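Protein mini spindles (Drosophila melanogaster, PDB 5VJC) probably binds tubulin through TOG domains built of HEAT repeats, and so promotes microtubule dynamics and mitotic spindle formation. Local coordinates at residues L195-L198 with I199-G203; V176-G179 with L180-K183. All coordinates share one frame; numbering follows the deposited sequence.

Contact 1 (L195-L198 with I199-G203)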
ATOM      1  N   LEU A 195       9.131  -5.124   6.461  1.00 23.94           N
ATOM      2  CA  LEU A 195       9.412  -6.543   6.299  1.00 23.09           C
ATOM      3  C   LEU A 195       9.681  -7.186   7.665  1.00 28.48           C
ATOM      4  O   LEU A 195       9.213  -8.292   7.942  1.00 26.62           O
ATOM      5  CB  LEU A 195      10.590  -6.768   5.348  1.00 27.76           C
ATOM      6  CG  LEU A 195      10.317  -6.362   3.881  1.00 26.64           C
ATOM      7  CD1 LEU A 195      11.604  -6.237   3.056  1.00 26.59           C
ATOM      8  CD2 LEU A 195       9.316  -7.329   3.196  1.00 24.70           C
ATOM      9  N   THR A 196      10.406  -6.472   8.515  1.00 27.25           N
ATOM     10  CA  THR A 196      10.720  -6.957   9.859  1.00 26.62           C
ATOM     11  C   THR A 196       9.428  -7.148  10.658  1.00 28.56           C
ATOM     12  O   THR A 196       9.244  -8.176  11.323  1.00 28.32           O
ATOM     13  CB  THR A 196      11.662  -5.988  10.607  1.00 26.11           C
ATOM     14  OG1 THR A 196      12.835  -5.747   9.821  1.00 28.62           O
ATOM     15  CG2 THR A 196      12.070  -6.549  11.990  1.00 29.73           C
ATOM     16  N   PHE A 197       8.528  -6.166  10.583  1.00 24.39           N
ATOM     17  CA  PHE A 197       7.248  -6.282  11.273  1.00 31.41           C
ATOM     18  C   PHE A 197       6.468  -7.503  10.773  1.00 28.78           C
ATOM     19  O   PHE A 197       5.937  -8.294  11.562  1.00 28.76           O
ATOM     20  CB  PHE A 197       6.414  -5.004  11.106  1.00 23.45           C
ATOM     21  CG  PHE A 197       4.964  -5.179  11.484  1.00 29.82           C
ATOM     22  CD1 PHE A 197       4.561  -5.070  12.811  1.00 35.63           C
ATOM     23  CD2 PHE A 197       4.013  -5.474  10.521  1.00 28.53           C
ATOM     24  CE1 PHE A 197       3.226  -5.245  13.154  1.00 35.37           C
ATOM     25  CE2 PHE A 197       2.681  -5.646  10.863  1.00 31.98           C
ATOM     26  CZ  PHE A 197       2.292  -5.521  12.181  1.00 33.54           C
ATOM     27  N   LEU A 198       6.415  -7.671   9.459  1.00 23.82           N
ATOM     28  CA  LEU A 198       5.666  -8.773   8.868  1.00 21.42           C
ATOM     29  C   LEU A 198       6.255 -10.141   9.218  1.00 26.43           C
ATOM     30  O   LEU A 198       5.520 -11.108   9.459  1.00 24.52           O
ATOM     31  CB  LEU A 198       5.616  -8.612   7.343  1.00 21.44           C
ATOM     32  CG  LEU A 198       4.722  -7.475   6.862  1.00 23.70           C
ATOM     33  CD1 LEU A 198       4.888  -7.312   5.353  1.00 23.27           C
ATOM     34  CD2 LEU A 198       3.264  -7.750   7.253  1.00 23.96           C
ATOM     35  N   ILE A 199       7.578 -10.228   9.224  1.00 23.27           N
ATOM     36  CA  ILE A 199       8.248 -11.489   9.570  1.00 25.85           C
ATOM     37  C   ILE A 199       8.040 -11.836  11.058  1.00 27.51           C
ATOM     38  O   ILE A 199       7.771 -12.974  11.393  1.00 27.29           O
ATOM     39  CB  ILE A 199       9.752 -11.425   9.248  1.00 29.37           C
ATOM     40  CG1 ILE A 199       9.948 -11.353   7.730  1.00 28.50           C
ATOM     41  CG2 ILE A 199      10.486 -12.660   9.794  1.00 28.93           C
ATOM     42  CD1 ILE A 199      11.372 -11.096   7.333  1.00 33.10           C
ATOM     43  N   GLU A 200       8.156 -10.842  11.937  1.00 26.74           N
ATOM     44  CA  GLU A 200       7.835 -11.040  13.352  1.00 29.28           C
ATOM     45  C   GLU A 200       6.368 -11.459  13.576  1.00 32.46           C
ATOM     46  O   GLU A 200       6.055 -12.223  14.501  1.00 28.55           O
ATOM     47  CB  GLU A 200       8.143  -9.759  14.140  1.00 30.83           C
ATOM     48  CG  GLU A 200       8.415 -10.001  15.612  1.00 38.73           C
ATOM     49  CD  GLU A 200       8.483  -8.711  16.423  1.00 48.81           C
ATOM     50  OE1 GLU A 200       7.985  -7.673  15.941  1.00 44.63           O
ATOM     51  OE2 GLU A 200       9.040  -8.734  17.545  1.00 44.50           O
ATOM     52  N   SER A 201       5.473 -10.982  12.710  1.00 31.47           N
ATOM     53  CA  SER A 201       4.037 -11.184  12.876  1.00 28.73           C
ATOM     54  C   SER A 201       3.534 -12.489  12.285  1.00 29.00           C
ATOM     55  O   SER A 201       2.658 -13.147  12.854  1.00 33.22           O
ATOM     56  CB  SER A 201       3.269 -10.018  12.249  1.00 23.26           C
ATOM     57  OG  SER A 201       3.592  -8.808  12.913  1.00 28.96           O
ATOM     58  N   TYR A 202       4.087 -12.868  11.140  1.00 25.39           N
ATOM     59  CA  TYR A 202       3.591 -14.013  10.406  1.00 27.16           C
ATOM     60  C   TYR A 202       4.571 -15.178  10.456  1.00 32.38           C
ATOM     61  O   TYR A 202       4.246 -16.280  10.041  1.00 29.61           O
ATOM     62  CB  TYR A 202       3.296 -13.616   8.960  1.00 28.23           C
ATOM     63  CG  TYR A 202       2.090 -12.708   8.857  1.00 26.06           C
ATOM     64  CD1 TYR A 202       0.806 -13.236   8.831  1.00 27.63           C
ATOM     65  CD2 TYR A 202       2.230 -11.327   8.817  1.00 26.77           C
ATOM     66  CE1 TYR A 202      -0.314 -12.409   8.761  1.00 27.50           C
ATOM     67  CE2 TYR A 202       1.116 -10.492   8.736  1.00 24.94           C
ATOM     68  CZ  TYR A 202      -0.152 -11.043   8.698  1.00 25.63           C
ATOM     69  OH  TYR A 202      -1.264 -10.231   8.631  1.00 25.51           O
ATOM     70  N   GLY A 203       5.774 -14.920  10.957  1.00 29.00           N
ATOM     71  CA  GLY A 203       6.822 -15.930  10.959  1.00 32.01           C
ATOM     72  C   GLY A 203       7.387 -16.199   9.574  1.00 38.01           C
ATOM     73  O   GLY A 203       6.988 -15.569   8.580  1.00 33.66           O
TER

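Contact 2 (V176-G179 with L180-K183)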
ATOM      1  N   VAL A 176       5.730  -5.096  -0.567  1.00 22.52           N
ATOM      2  CA  VAL A 176       6.729  -4.439   0.255  1.00 23.39           C
ATOM      3  C   VAL A 176       8.132  -4.742  -0.240  1.00 21.33           C
ATOM      4  O   VAL A 176       8.974  -3.825  -0.310  1.00 21.65           O
ATOM      5  CB  VAL A 176       6.621  -4.848   1.737  1.00 22.61           C
ATOM      6  CG1 VAL A 176       7.778  -4.186   2.535  1.00 19.23           C
ATOM      7  CG2 VAL A 176       5.276  -4.395   2.276  1.00 21.00           C
ATOM      8  N   MET A 177       8.375  -6.014  -0.580  1.00 20.50           N
ATOM      9  CA  MET A 177       9.651  -6.442  -1.171  1.00 25.99           C
ATOM     10  C   MET A 177      10.067  -5.575  -2.393  1.00 27.93           C
ATOM     11  O   MET A 177      11.255  -5.305  -2.598  1.00 25.03           O
ATOM     12  CB  MET A 177       9.585  -7.920  -1.599  1.00 25.39           C
ATOM     13  CG  MET A 177       9.744  -8.940  -0.453  1.00 30.19           C
ATOM     14  SD  MET A 177      11.334  -8.805   0.439  1.00 30.33           S
ATOM     15  CE  MET A 177      12.487  -9.280  -0.846  1.00 32.46           C
ATOM     16  N   GLU A 178       9.093  -5.142  -3.190  1.00 25.20           N
ATOM     17  CA  GLU A 178       9.393  -4.340  -4.393  1.00 31.13           C
ATOM     18  C   GLU A 178      10.006  -3.019  -4.014  1.00 31.99           C
ATOM     19  O   GLU A 178      10.784  -2.447  -4.778  1.00 26.67           O
ATOM     20  CB  GLU A 178       8.137  -4.090  -5.228  1.00 32.02           C
ATOM     21  CG  GLU A 178       7.626  -5.311  -5.946  1.00 35.24           C
ATOM     22  CD  GLU A 178       8.700  -5.958  -6.813  1.00 48.17           C
ATOM     23  OE1 GLU A 178       9.317  -5.244  -7.639  1.00 46.48           O
ATOM     24  OE2 GLU A 178       8.943  -7.178  -6.651  1.00 48.51           O
ATOM     25  N   GLY A 179       9.678  -2.558  -2.806  1.00 30.19           N
ATOM     26  CA  GLY A 179      10.179  -1.302  -2.287  1.00 25.32           C
ATOM     27  C   GLY A 179      11.679  -1.296  -2.077  1.00 31.01           C
ATOM     28  O   GLY A 179      12.274  -0.232  -1.998  1.00 30.87           O
ATOM     29  N   LEU A 180      12.308  -2.469  -2.005  1.00 27.87           N
ATOM     30  CA  LEU A 180      13.766  -2.500  -1.863  1.00 31.52           C
ATOM     31  C   LEU A 180      14.480  -1.977  -3.122  1.00 30.83           C
ATOM     32  O   LEU A 180      15.661  -1.654  -3.069  1.00 33.32           O
ATOM     33  CB  LEU A 180      14.268  -3.916  -1.544  1.00 32.91           C
ATOM     34  CG  LEU A 180      13.676  -4.635  -0.328  1.00 32.47           C
ATOM     35  CD1 LEU A 180      14.457  -5.887  -0.052  1.00 31.93           C
ATOM     36  CD2 LEU A 180      13.647  -3.730   0.899  1.00 30.67           C
ATOM     37  N   LYS A 181      13.765  -1.908  -4.245  1.00 36.59           N
ATOM     38  CA  LYS A 181      14.357  -1.474  -5.512  1.00 32.26           C
ATOM     39  C   LYS A 181      14.274   0.028  -5.714  1.00 36.65           C
ATOM     40  O   LYS A 181      14.741   0.547  -6.734  1.00 42.36           O
ATOM     41  CB  LYS A 181      13.674  -2.164  -6.697  1.00 34.43           C
ATOM     42  CG  LYS A 181      13.773  -3.672  -6.691  1.00 38.22           C
ATOM     43  CD  LYS A 181      12.923  -4.260  -7.802  1.00 43.85           C
ATOM     44  CE  LYS A 181      12.775  -5.768  -7.659  1.00 53.21           C
ATOM     45  NZ  LYS A 181      11.929  -6.342  -8.742  1.00 53.52           N
ATOM     46  N   SER A 182      13.654   0.727  -4.774  1.00 29.28           N
ATOM     47  CA  SER A 182      13.528   2.169  -4.892  1.00 32.84           C
ATOM     48  C   SER A 182      14.888   2.869  -4.915  1.00 35.93           C
ATOM     49  O   SER A 182      15.820   2.481  -4.210  1.00 31.09           O
ATOM     50  CB  SER A 182      12.681   2.715  -3.746  1.00 28.76           C
ATOM     51  OG  SER A 182      12.634   4.129  -3.761  1.00 29.01           O
ATOM     52  N   LYS A 183      15.002   3.914  -5.724  1.00 36.45           N
ATOM     53  CA  LYS A 183      16.207   4.730  -5.694  1.00 40.36           C
ATOM     54  C   LYS A 183      16.225   5.599  -4.434  1.00 37.40           C
ATOM     55  O   LYS A 183      17.264   6.149  -4.061  1.00 40.25           O
ATOM     56  CB  LYS A 183      16.316   5.603  -6.955  1.00 41.50           C
ATOM     57  CG  LYS A 183      16.329   4.814  -8.275  1.00 50.49           C
ATOM     58  CD  LYS A 183      15.000   4.917  -9.011  1.00 58.37           C
ATOM     59  CE  LYS A 183      14.983   4.149 -10.335  1.00 58.98           C
ATOM     60  NZ  LYS A 183      13.584   3.898 -10.805  1.00 63.73           N
TER

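Contact 1 (L195-L198 with I199-G203)
In the last turn of helix 185-202 of this HEAT-repeat TOG domain, Ser-201 binds the carbonyl oxygen of Phe-197, one turn earlier, through two donors. Its hydroxyl donates to that oxygen, with OG to Phe-197 O at 2.8 Å, while its own amide N reaches the same Phe-197 O at 3.0 Å along a clearly bent N-H path. The two donors arrive from opposite faces of the carbonyl plane, OG standing 37° out of it. With OG beside the backbone N (chi1 -63°), the hydroxyl also sits over the centre of the Phe-197 ring, 3.5 Å above its plane; Arg-161 makes a cation-pi contact with that ring. Replacing the Phe-197 ring by the methyl of an alanine is likely to strip the Ser-201 hydroxyl of the aromatic face beneath it and leave Arg-161 without its cation-pi partner. Ordinary i to i+4 bonds run alongside, the straightest being Glu-200 N to Thr-196 O at 170°. Gly-203, with positive phi, is the first residue to leave helical backbone angles. On the buried side, Ile-199 packs against Val-237 and Leu-240 of helix 224-241 and Phe-173 of helix 169-178. The side chains of Leu-198 and Tyr-202, one turn apart, run alongside each other, and the tyrosine ring stacks on Phe-169. One leucine methyl makes the apolar touch, Leu-198 CD2 to Tyr-202 CE2 at 3.8 Å, while Leu-198 O lies in the plane of the tyrosine ring, 3.4 Å from its CD2.

Contact 2 (V176-G179 with L180-K183)
Met-177 and Leu-180 form the packed side of this turn, their side chains meeting at an oblique angle with Met-177 CE 4.0 Å from Leu-180 CD1. The methionine chain is bent at both chi2 (-60°) and chi3 (-66°), which carries its terminal methyl round to the leucine. Neighbouring helices close over the pair: Leu-195 of helix 185-202 touches Met-177, Leu-192 of the same helix touches Leu-180, and Glu-214 of helix 209-217 touches both. Beneath the side chains, the turn joins helices 169-178 and 185-202, consecutive helices of the HEAT-repeat TOG domain. It does so through successive i to i+3 hydrogen bonds, the spacing of 3-10 turns: Leu-180 N to Met-177 O, Lys-181 N to Glu-178 O, and Ser-182 N to Gly-179 O at 3.2 Å. All three donors stand well above their carbonyl planes, Ser-182 N by 65°. A beta carbon at Gly-179 would probably come too close to Val-176 O. The opposite character belongs to Glu-178 and Lys-181, which are both exposed, lie alongside each other and form a salt bridge. Glu-178 OE1 uses its syn lone pair to receive Lys-181 NZ at 3.0 Å, whereas OE2 stays 3.7 Å from that NZ. An extended lysine chain passes the bent glutamate, bringing Lys-181 CE within 3.5 Å of Glu-178 OE1. Farther along the loop, the Ser-182 hydroxyl is hydrogen-bonded to Asn-184 N.

Overall arrangement
Contacts 1 and 2 belong to two helices consecutive in the chain, 169-178 and 185-202, with contact 2 at the end of the first and contact 1 at the end of the second. Their centres are about 17 Å apart, yet side chains join them directly. Leu-195 is the main bridge: its CD2 lies 3.6 Å from Val-176 CG1, and its CD1 lies 3.7 Å from Met-177 SD and 3.9 Å from Leu-180 CD2. A longer approach, Leu-198 CD1 to Val-176 CG2 at 4.3 Å, extends this apolar interface. Leu-195 thus packs on both segments of contact 2, consistent with the layered helices of a HEAT-repeat domain.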